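Local structure of predicted metal-dependent hydrolase of the TIM-barrel fold (Lactobacillus casei, 2QPX) at residues His133-Met138 with Asp191-Ser196; Ala146-Phe151 with Asp208-His213; Phe217-Asp222 with Lys256-Val261. The protein is probably a zinc-dependent hydrolase of the amidohydrolase family, built on a TIM barrel, whose natural substrate is not known. All coordinates share one frame; numbering follows the deposited sequence. Where two conformers were deposited one is given.

Contact 1: His133-Met138 with Asp191-Ser196; sequences HAEDFM and DTWKHS
A134, E135 and M138 of helix 130-138 gather round the indole of W193 on helix 183-196, a helix-helix contact combining CH-pi and Met-aromatic interactions. The short helical segments cross at -67°, with their axes 11.8 Å apart. First comes A134, whose carbonyl O lies 3.6 Å from W193 CH2. At E135 the backbone meets the rim of the indole: its CA sits near the ring plane, 3.8 Å from W193 CZ2. The E135 side chain crosses the ring at about a right angle, its CG also beside CZ2, and the carboxylate continues to a salt bridge with R173. M138, a selenomethionine, covers one face. With CG anti to the backbone N (chi1 175°), M138 CG stands 3.6 Å from the centroid of the W193 six-membered ring, 6° off the normal, in a CH-pi contact. The chain bends twice; chi3 brings CE to 3.7 Å from W193 NE1 and CE2, above the indole rim, while SE stays oblique to the ring. W193 NE1 bonds to K199 O, which helps to fix the indole's rotation. K194 CE comes to 3.8 Å from M138 SE, and K194 NZ donates to M138 O at 2.9 Å, tilted out of the carbonyl plane.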
loop_
_atom_site.group_PDB
_atom_site.type_symbol
_atom_site.label_atom_id
_atom_site.label_comp_id
_atom_site.label_asym_id
_atom_site.label_seq_id
_atom_site.Cartn_x
_atom_site.Cartn_y
_atom_site.Cartn_z
ATOM N N HIS A 133 -2.525 -33.367 -2.106
ATOM C CA HIS A 133 -2.607 -34.557 -2.938
ATOM C C HIS A 133 -1.196 -34.953 -3.389
ATOM O O HIS A 133 -0.829 -36.139 -3.331
ATOM C CB HIS A 133 -3.552 -34.362 -4.126
ATOM C CG HIS A 133 -4.992 -34.467 -3.764
ATOM N ND1 HIS A 133 -5.753 -33.382 -3.381
ATOM C CD2 HIS A 133 -5.816 -35.540 -3.710
ATOM C CE1 HIS A 133 -6.988 -33.794 -3.122
ATOM N NE2 HIS A 133 -7.047 -35.108 -3.293
ATOM N N ALA A 134 -0.379 -33.964 -3.748
ATOM C CA ALA A 134 1.012 -34.235 -4.152
ATOM C C ALA A 134 1.771 -34.961 -3.012
ATOM O O ALA A 134 2.505 -35.936 -3.238
ATOM C CB ALA A 134 1.724 -32.939 -4.563
ATOM N N GLU A 135 1.599 -34.477 -1.789
ATOM C CA GLU A 135 2.209 -35.085 -0.597
ATOM C C GLU A 135 1.755 -36.514 -0.383
ATOM O O GLU A 135 2.573 -37.414 -0.075
ATOM C CB GLU A 135 1.878 -34.266 0.653
ATOM C CG GLU A 135 2.549 -32.892 0.684
ATOM C CD GLU A 135 1.925 -31.881 1.631
ATOM O OE1 GLU A 135 0.875 -32.160 2.248
ATOM O OE2 GLU A 135 2.493 -30.767 1.729
ATOM N N ASP A 136 0.465 -36.750 -0.508
ATOM C CA ASP A 136 -0.027 -38.093 -0.251
ATOM C C ASP A 136 0.465 -39.086 -1.299
ATOM O O ASP A 136 0.782 -40.231 -0.980
ATOM C CB ASP A 136 -1.538 -38.061 -0.132
ATOM C CG ASP A 136 -1.987 -37.486 1.205
ATOM O OD1 ASP A 136 -1.282 -37.677 2.220
ATOM O OD2 ASP A 136 -3.042 -36.886 1.243
ATOM N N PHE A 137 0.555 -38.644 -2.556
ATOM C CA PHE A 137 1.135 -39.497 -3.602
ATOM C C PHE A 137 2.631 -39.724 -3.410
ATOM O O PHE A 137 3.137 -40.802 -3.730
ATOM C CB PHE A 137 0.792 -38.987 -4.999
ATOM C CG PHE A 137 -0.607 -39.338 -5.445
ATOM C CD1 PHE A 137 -0.921 -40.623 -5.841
ATOM C CD2 PHE A 137 -1.623 -38.407 -5.397
ATOM C CE1 PHE A 137 -2.198 -40.957 -6.236
ATOM C CE2 PHE A 137 -2.890 -38.750 -5.793
ATOM C CZ PHE A 137 -3.191 -40.020 -6.187
HETATM N N MSE A 138 3.347 -38.747 -2.883
HETATM C CA MSE A 138 4.794 -38.870 -2.660
HETATM C C MSE A 138 5.101 -40.066 -1.780
HETATM O O MSE A 138 6.068 -40.813 -2.037
HETATM C CB MSE A 138 5.373 -37.554 -2.100
HETATM C CG MSE A 138 6.837 -37.583 -1.714
HETATM SE SE MSE A 138 7.236 -38.360 0.016
HETATM C CE MSE A 138 6.323 -37.059 1.096
ATOM N N ASP A 191 13.491 -35.727 -5.340
ATOM C CA ASP A 191 14.413 -36.621 -4.633
ATOM C C ASP A 191 14.804 -36.027 -3.291
ATOM O O ASP A 191 14.856 -36.752 -2.308
ATOM C CB ASP A 191 15.689 -36.874 -5.471
ATOM C CG ASP A 191 15.425 -37.665 -6.719
ATOM O OD1 ASP A 191 14.378 -38.341 -6.806
ATOM O OD2 ASP A 191 16.313 -37.653 -7.631
ATOM N N THR A 192 15.143 -34.743 -3.251
ATOM C CA THR A 192 15.532 -34.057 -2.001
ATOM C C THR A 192 14.385 -34.151 -0.977
ATOM O O THR A 192 14.606 -34.451 0.226
ATOM C CB THR A 192 15.971 -32.651 -2.252
ATOM O OG1 THR A 192 17.163 -32.703 -3.027
ATOM C CG2 THR A 192 16.221 -31.867 -0.960
ATOM N N TRP A 193 13.167 -33.923 -1.465
ATOM C CA TRP A 193 11.961 -34.041 -0.636
ATOM C C TRP A 193 11.787 -35.431 -0.070
ATOM O O TRP A 193 11.666 -35.599 1.171
ATOM C CB TRP A 193 10.760 -33.607 -1.484
ATOM C CG TRP A 193 9.414 -33.686 -0.862
ATOM C CD1 TRP A 193 9.097 -33.573 0.468
ATOM C CD2 TRP A 193 8.180 -33.871 -1.557
ATOM N NE1 TRP A 193 7.737 -33.670 0.633
ATOM C CE2 TRP A 193 7.143 -33.850 -0.588
ATOM C CE3 TRP A 193 7.841 -34.060 -2.903
ATOM C CZ2 TRP A 193 5.794 -33.979 -0.925
ATOM C CZ3 TRP A 193 6.489 -34.207 -3.241
ATOM C CH2 TRP A 193 5.476 -34.176 -2.249
ATOM N N LYS A 194 11.811 -36.414 -0.939
ATOM C CA LYS A 194 11.718 -37.821 -0.553
ATOM C C LYS A 194 12.766 -38.185 0.529
ATOM O O LYS A 194 12.438 -38.763 1.610
ATOM C CB LYS A 194 11.772 -38.708 -1.807
ATOM C CG LYS A 194 11.738 -40.202 -1.566
ATOM C CD LYS A 194 10.526 -40.636 -0.791
ATOM C CE LYS A 194 9.390 -40.987 -1.626
ATOM N NZ LYS A 194 8.514 -42.013 -0.908
ATOM N N HIS A 195 14.004 -37.767 0.323
ATOM C CA HIS A 195 15.103 -38.104 1.232
ATOM C C HIS A 195 15.074 -37.327 2.557
ATOM O O HIS A 195 15.709 -37.743 3.540
ATOM C CB HIS A 195 16.473 -37.828 0.581
ATOM C CG HIS A 195 16.759 -38.638 -0.638
ATOM N ND1 HIS A 195 17.648 -38.212 -1.618
ATOM C CD2 HIS A 195 16.257 -39.817 -1.063
ATOM C CE1 HIS A 195 17.686 -39.114 -2.583
ATOM N NE2 HIS A 195 16.848 -40.092 -2.275
ATOM N N SER A 196 14.380 -36.206 2.603
ATOM C CA SER A 196 14.351 -35.346 3.779
ATOM C C SER A 196 13.514 -35.960 4.919
ATOM O O SER A 196 13.642 -35.565 6.045
ATOM C CB SER A 196 13.757 -33.980 3.445
ATOM O OG SER A 196 12.343 -34.093 3.250
#

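Contact 2: Ala146-Phe151 with Asp208-His213; sequences AWWQAF and DYMLYH
W148 is the bump of this contact: its indole projects from helix 144-156 into a hollow on helix 204-221 lined by Y209, M210 and H213. The axes of the two short helical segments stay 12.8 Å apart, a wide spacing bridged by large side chains, and they are inclined at 41°. No hydrogen bond passes between the segments, so the fit rests on shape. Y209 forms one wall, presenting its edge to the indole face in a T-shaped pair with planes at 75°; Y209 CE1 stands 4.2 Å above the W148 ring plane, over its centre. At the far rim of the indole, W148 CZ2 comes to 3.6 Å from H213 CB. The H213 imidazole is turned off the tryptophan. Its CG is anti to the carbonyl carbon (chi1 -72°), and the ring lies over Y209, with H213 CD2 3.4 Å above the plane of the phenol ring. M210 borders the hollow on another side, its CA and CG approaching W148 CZ3. The selenomethionine chain also serves a second bump, F151, which it crosses at about a right angle: M210 CG lies 3.7 Å from F151 CE2. In one of its two conformers, so tentatively, M210 SE makes an oblique Met-aromatic contact with that ring. W148 CZ3 in turn abuts the edge of the F151 ring, so the two bumps form a continuous ridge. Both helices lie outside the strands of the TIM-barrel fold, M210 about 12 Å from zinc ligand H228, side chain to side chain. V214 and F217 of helix 204-221 also touch W148, while Y209 leans on V183 and A186 of helix 183-196, and M210 on L130 and E131 of helix 130-138.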
loop_
_atom_site.group_PDB
_atom_site.type_symbol
_atom_site.label_atom_id
_atom_site.label_comp_id
_atom_site.label_asym_id
_atom_site.label_seq_id
_atom_site.Cartn_x
_atom_site.Cartn_y
_atom_site.Cartn_z
ATOM N N ALA A 146 7.226 -42.084 -11.502
ATOM C CA ALA A 146 6.060 -42.860 -11.035
ATOM C C ALA A 146 5.162 -41.960 -10.186
ATOM O O ALA A 146 3.934 -42.054 -10.275
ATOM C CB ALA A 146 6.491 -44.063 -10.212
ATOM N N TRP A 147 5.764 -41.111 -9.363
ATOM C CA TRP A 147 4.991 -40.144 -8.566
ATOM C C TRP A 147 4.197 -39.196 -9.479
ATOM O O TRP A 147 2.981 -38.998 -9.309
ATOM C CB TRP A 147 5.908 -39.331 -7.678
ATOM C CG TRP A 147 5.207 -38.128 -7.099
ATOM C CD1 TRP A 147 4.338 -38.116 -6.051
ATOM C CD2 TRP A 147 5.300 -36.783 -7.567
ATOM N NE1 TRP A 147 3.859 -36.844 -5.829
ATOM C CE2 TRP A 147 4.457 -35.997 -6.736
ATOM C CE3 TRP A 147 6.017 -36.151 -8.595
ATOM C CZ2 TRP A 147 4.289 -34.651 -6.932
ATOM C CZ3 TRP A 147 5.869 -34.808 -8.780
ATOM C CH2 TRP A 147 4.990 -34.061 -7.950
ATOM N N TRP A 148 4.877 -38.612 -10.466
ATOM C CA TRP A 148 4.234 -37.672 -11.379
ATOM C C TRP A 148 3.099 -38.334 -12.165
ATOM O O TRP A 148 2.017 -37.744 -12.346
ATOM C CB TRP A 148 5.253 -37.054 -12.340
ATOM C CG TRP A 148 4.607 -36.109 -13.293
ATOM C CD1 TRP A 148 4.433 -36.278 -14.630
ATOM C CD2 TRP A 148 3.976 -34.861 -12.963
ATOM N NE1 TRP A 148 3.761 -35.210 -15.160
ATOM C CE2 TRP A 148 3.449 -34.336 -14.156
ATOM C CE3 TRP A 148 3.791 -34.157 -11.774
ATOM C CZ2 TRP A 148 2.791 -33.102 -14.196
ATOM C CZ3 TRP A 148 3.151 -32.945 -11.811
ATOM C CH2 TRP A 148 2.630 -32.439 -13.007
ATOM N N GLN A 149 3.317 -39.553 -12.631
ATOM C CA GLN A 149 2.247 -40.246 -13.356
ATOM C C GLN A 149 1.001 -40.426 -12.479
ATOM O O GLN A 149 -0.121 -40.141 -12.909
ATOM C CB GLN A 149 2.732 -41.598 -13.908
ATOM C CG GLN A 149 1.637 -42.365 -14.612
ATOM C CD GLN A 149 2.142 -43.677 -15.167
ATOM O OE1 GLN A 149 1.972 -44.727 -14.550
ATOM N NE2 GLN A 149 2.799 -43.617 -16.309
ATOM N N ALA A 150 1.217 -40.872 -11.246
ATOM C CA ALA A 150 0.106 -41.145 -10.342
ATOM C C ALA A 150 -0.625 -39.842 -9.960
ATOM O O ALA A 150 -1.860 -39.774 -9.968
ATOM C CB ALA A 150 0.586 -41.866 -9.097
ATOM N N PHE A 151 0.159 -38.830 -9.626
ATOM C CA PHE A 151 -0.399 -37.557 -9.176
ATOM C C PHE A 151 -1.117 -36.869 -10.328
ATOM O O PHE A 151 -2.251 -36.409 -10.161
ATOM C CB PHE A 151 0.700 -36.677 -8.573
ATOM C CG PHE A 151 0.286 -35.243 -8.344
ATOM C CD1 PHE A 151 -0.658 -34.929 -7.380
ATOM C CD2 PHE A 151 0.750 -34.228 -9.151
ATOM C CE1 PHE A 151 -1.065 -33.589 -7.205
ATOM C CE2 PHE A 151 0.343 -32.896 -8.967
ATOM C CZ PHE A 151 -0.543 -32.588 -7.980
ATOM N N ASP A 208 6.699 -25.198 -8.574
ATOM C CA ASP A 208 6.545 -24.381 -9.779
ATOM C C ASP A 208 6.399 -25.306 -10.999
ATOM O O ASP A 208 5.524 -25.050 -11.862
ATOM C CB ASP A 208 7.715 -23.405 -9.967
ATOM C CG ASP A 208 7.662 -22.191 -9.053
ATOM O OD1 ASP A 208 6.782 -22.130 -8.172
ATOM O OD2 ASP A 208 8.532 -21.271 -9.245
ATOM N N TYR A 209 7.199 -26.383 -11.090
ATOM C CA TYR A 209 7.004 -27.370 -12.174
ATOM C C TYR A 209 5.542 -27.874 -12.179
ATOM O O TYR A 209 4.862 -27.938 -13.236
ATOM C CB TYR A 209 7.974 -28.563 -11.999
ATOM C CG TYR A 209 7.843 -29.611 -13.050
ATOM C CD1 TYR A 209 6.926 -30.638 -12.947
ATOM C CD2 TYR A 209 8.664 -29.570 -14.189
ATOM C CE1 TYR A 209 6.839 -31.615 -13.944
ATOM C CE2 TYR A 209 8.568 -30.493 -15.176
ATOM C CZ TYR A 209 7.661 -31.512 -15.072
ATOM O OH TYR A 209 7.552 -32.437 -16.074
HETATM N N MSE A 210 5.069 -28.297 -11.000
HETATM C CA MSE A 210 3.735 -28.824 -10.843
HETATM C C MSE A 210 2.709 -27.827 -11.359
HETATM O O MSE A 210 1.794 -28.186 -12.127
HETATM C CB MSE A 210 3.479 -29.063 -9.358
HETATM C CG MSE A 210 2.134 -29.624 -9.043
HETATM SE SE MSE A 210 1.639 -29.506 -7.148
HETATM C CE MSE A 210 1.083 -27.627 -7.016
ATOM N N LEU A 211 2.845 -26.561 -10.938
ATOM C CA LEU A 211 1.825 -25.572 -11.325
ATOM C C LEU A 211 1.792 -25.314 -12.837
ATOM O O LEU A 211 0.713 -25.168 -13.438
ATOM C CB LEU A 211 2.042 -24.279 -10.549
ATOM C CG LEU A 211 1.697 -24.379 -9.055
ATOM C CD1 LEU A 211 2.268 -23.158 -8.308
ATOM C CD2 LEU A 211 0.172 -24.575 -8.885
ATOM N N TYR A 212 2.964 -25.250 -13.467
ATOM C CA TYR A 212 3.003 -25.060 -14.918
ATOM C C TYR A 212 2.462 -26.278 -15.641
ATOM O O TYR A 212 1.751 -26.159 -16.628
ATOM C CB TYR A 212 4.431 -24.739 -15.405
ATOM C CG TYR A 212 4.779 -23.251 -15.289
ATOM C CD1 TYR A 212 5.195 -22.696 -14.096
ATOM C CD2 TYR A 212 4.650 -22.373 -16.389
ATOM C CE1 TYR A 212 5.500 -21.351 -13.996
ATOM C CE2 TYR A 212 4.935 -21.005 -16.274
ATOM C CZ TYR A 212 5.354 -20.504 -15.088
ATOM O OH TYR A 212 5.637 -19.161 -14.951
ATOM N N HIS A 213 2.780 -27.470 -15.147
ATOM C CA HIS A 213 2.361 -28.700 -15.811
ATOM C C HIS A 213 0.920 -29.130 -15.560
ATOM O O HIS A 213 0.325 -29.758 -16.427
ATOM C CB HIS A 213 3.367 -29.813 -15.556
ATOM C CG HIS A 213 4.635 -29.619 -16.299
ATOM N ND1 HIS A 213 4.908 -30.317 -17.459
ATOM C CD2 HIS A 213 5.652 -28.732 -16.144
ATOM C CE1 HIS A 213 6.073 -29.923 -17.944
ATOM N NE2 HIS A 213 6.535 -28.942 -17.199
#

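Contact 3: Phe217-Asp222 with Lys256-Val261; sequences FIIAQD and KGLKVV
Chi1 of -167° sets D222 CG anti to its backbone N, and in one of the two conformers of K259 chi2 (143°) turns CD toward D222, the extended remainder of the chain carrying NZ to the carboxylate. The K259 ammonium meets D222 OD1 on its syn lone pair, NZ to OD1 2.8 Å, in a salt bridge. The same OD1 accepts from a water, 2.9 Å away, which also donates to G257 O at 2.8 Å, so D222 OD1 is held by the ammonium and, through the water, linked to the loop backbone. An alanine in place of D222 would probably leave K259 NZ without its anionic mate and the water without one of its acceptors. Two Schellman motifs meet in this contact: D222 ends helix 204-221 and G257 ends helix 247-253, just ahead of strand 260-264 of the parallel barrel sheet. G257, at a phi of 110°, is where a side chain would collide with the K256 carbonyl O. I219 packs against this turn. Its CG2 lies 3.6 Å from K256 O, its CG1 touches the L258 backbone N, and its CD1 reaches K256 CB at 3.9 Å. L258 CB packs on I219 CG1. Deeper in, L258 CD1 rests 3.7 Å from I218 CG2, with Y249 and F253 of helix 247-253 also against the leucine.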
loop_
_atom_site.group_PDB
_atom_site.type_symbol
_atom_site.label_atom_id
_atom_site.label_comp_id
_atom_site.label_asym_id
_atom_site.label_seq_id
_atom_site.Cartn_x
_atom_site.Cartn_y
_atom_site.Cartn_z
ATOM N N PHE A 217 -4.081 -29.561 -17.706
ATOM C CA PHE A 217 -5.000 -30.558 -17.210
ATOM C C PHE A 217 -6.262 -29.910 -16.631
ATOM O O PHE A 217 -7.360 -30.456 -16.728
ATOM C CB PHE A 217 -4.415 -31.441 -16.122
ATOM C CG PHE A 217 -3.037 -32.005 -16.394
ATOM C CD1 PHE A 217 -2.581 -32.259 -17.669
ATOM C CD2 PHE A 217 -2.245 -32.400 -15.322
ATOM C CE1 PHE A 217 -1.312 -32.825 -17.868
ATOM C CE2 PHE A 217 -0.976 -32.924 -15.529
ATOM C CZ PHE A 217 -0.542 -33.153 -16.797
ATOM N N ILE A 218 -6.070 -28.767 -15.968
ATOM C CA ILE A 218 -7.142 -28.034 -15.327
ATOM C C ILE A 218 -7.995 -27.347 -16.409
ATOM O O ILE A 218 -9.242 -27.427 -16.351
ATOM C CB ILE A 218 -6.598 -27.009 -14.289
ATOM C CG1 ILE A 218 -5.913 -27.799 -13.140
ATOM C CG2 ILE A 218 -7.720 -26.031 -13.835
ATOM C CD1 ILE A 218 -5.168 -26.907 -12.072
ATOM N N ILE A 219 -7.350 -26.704 -17.374
ATOM C CA ILE A 219 -8.033 -26.090 -18.528
ATOM C C ILE A 219 -8.918 -27.142 -19.213
ATOM O O ILE A 219 -10.084 -26.857 -19.556
ATOM C CB ILE A 219 -7.029 -25.454 -19.536
ATOM C CG1 ILE A 219 -6.314 -24.234 -18.937
ATOM C CG2 ILE A 219 -7.757 -25.049 -20.854
ATOM C CD1 ILE A 219 -5.080 -23.752 -19.737
ATOM N N ALA A 220 -8.402 -28.353 -19.418
ATOM C CA ALA A 220 -9.170 -29.388 -20.123
ATOM C C ALA A 220 -10.443 -29.758 -19.370
ATOM O O ALA A 220 -11.434 -30.114 -20.010
ATOM C CB ALA A 220 -8.323 -30.636 -20.374
ATOM N N GLN A 221 -10.438 -29.650 -18.035
ATOM C CA GLN A 221 -11.632 -29.913 -17.219
ATOM C C GLN A 221 -12.523 -28.678 -17.023
ATOM O O GLN A 221 -13.642 -28.783 -16.507
ATOM C CB GLN A 221 -11.219 -30.484 -15.857
ATOM C CG GLN A 221 -10.584 -31.846 -15.943
ATOM C CD GLN A 221 -9.984 -32.299 -14.647
ATOM O OE1 GLN A 221 -10.698 -32.810 -13.773
ATOM N NE2 GLN A 221 -8.661 -32.102 -14.485
ATOM N N ASP A 222 -12.026 -27.523 -17.435
ATOM C CA ASP A 222 -12.716 -26.246 -17.359
ATOM C C ASP A 222 -13.208 -25.941 -15.945
ATOM O O ASP A 222 -14.341 -25.488 -15.768
ATOM C CB ASP A 222 -13.892 -26.168 -18.346
ATOM C CG ASP A 222 -14.413 -24.753 -18.516
ATOM O OD1 ASP A 222 -13.627 -23.759 -18.372
ATOM O OD2 ASP A 222 -15.645 -24.611 -18.735
ATOM N N LYS A 256 -4.906 -18.970 -22.580
ATOM C CA LYS A 256 -5.227 -20.339 -22.946
ATOM C C LYS A 256 -6.502 -20.854 -22.299
ATOM O O LYS A 256 -6.904 -21.970 -22.538
ATOM C CB LYS A 256 -4.072 -21.278 -22.587
ATOM C CG LYS A 256 -2.815 -20.951 -23.353
ATOM C CD LYS A 256 -1.778 -22.046 -23.208
ATOM C CE LYS A 256 -0.711 -21.976 -24.287
ATOM N NZ LYS A 256 0.490 -22.740 -23.829
ATOM N N GLY A 257 -7.107 -20.055 -21.423
ATOM C CA GLY A 257 -8.371 -20.415 -20.861
ATOM C C GLY A 257 -8.348 -20.793 -19.395
ATOM O O GLY A 257 -9.383 -21.152 -18.865
ATOM N N LEU A 258 -7.193 -20.737 -18.730
ATOM C CA LEU A 258 -7.136 -21.066 -17.303
ATOM C C LEU A 258 -7.827 -19.984 -16.501
ATOM O O LEU A 258 -7.502 -18.812 -16.630
ATOM C CB LEU A 258 -5.687 -21.218 -16.816
ATOM C CG LEU A 258 -5.490 -21.677 -15.363
ATOM C CD1 LEU A 258 -5.900 -23.129 -15.226
ATOM C CD2 LEU A 258 -4.010 -21.441 -14.928
ATOM N N LYS A 259 -8.789 -20.414 -15.691
ATOM C CA LYS A 259 -9.515 -19.505 -14.810
ATOM C C LYS A 259 -8.840 -19.492 -13.443
ATOM O O LYS A 259 -8.839 -20.482 -12.736
ATOM C CB LYS A 259 -10.991 -19.914 -14.769
ATOM C CG LYS A 259 -11.686 -19.673 -16.118
ATOM C CD LYS A 259 -12.701 -20.740 -16.454
ATOM C CE LYS A 259 -13.411 -20.352 -17.741
ATOM N NZ LYS A 259 -14.567 -21.185 -18.027
ATOM N N VAL A 260 -8.198 -18.369 -13.135
ATOM C CA VAL A 260 -7.381 -18.239 -11.927
ATOM C C VAL A 260 -8.128 -17.345 -10.942
ATOM O O VAL A 260 -8.659 -16.285 -11.318
ATOM C CB VAL A 260 -6.015 -17.610 -12.252
ATOM C CG1 VAL A 260 -5.182 -17.311 -10.982
ATOM C CG2 VAL A 260 -5.239 -18.501 -13.238
ATOM N N VAL A 261 -8.188 -17.801 -9.692
ATOM C CA VAL A 261 -8.862 -17.049 -8.618
ATOM C C VAL A 261 -7.896 -16.746 -7.500
ATOM O O VAL A 261 -7.319 -17.648 -6.902
ATOM C CB VAL A 261 -10.088 -17.744 -8.075
ATOM C CG1 VAL A 261 -10.901 -16.764 -7.214
ATOM C CG2 VAL A 261 -10.950 -18.305 -9.209
HETATM O O HOH W 1 -10.785 -23.428 -18.134
#

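Contacts 1 and 2 are buried helix-helix contacts and adjoin directly: W147, from the helix segment of contact 2, sends its NE1 to A134 O of contact 1 in a probable hydrogen bond. Their four helices are two successive pairs, 130-138 with 144-156 and 183-196 with 204-221. Both use tryptophan and selenomethionine, contact 2 with further aromatic residues, but contact 1 adds a lysine bond to a backbone carbonyl, whereas no hydrogen bond crosses contact 2. Contact 3 shares helix 204-221 with contact 2. Only partly buried, it joins the end of that helix to the approach to a barrel strand, pairing aliphatic side chains with a salt bridge and water.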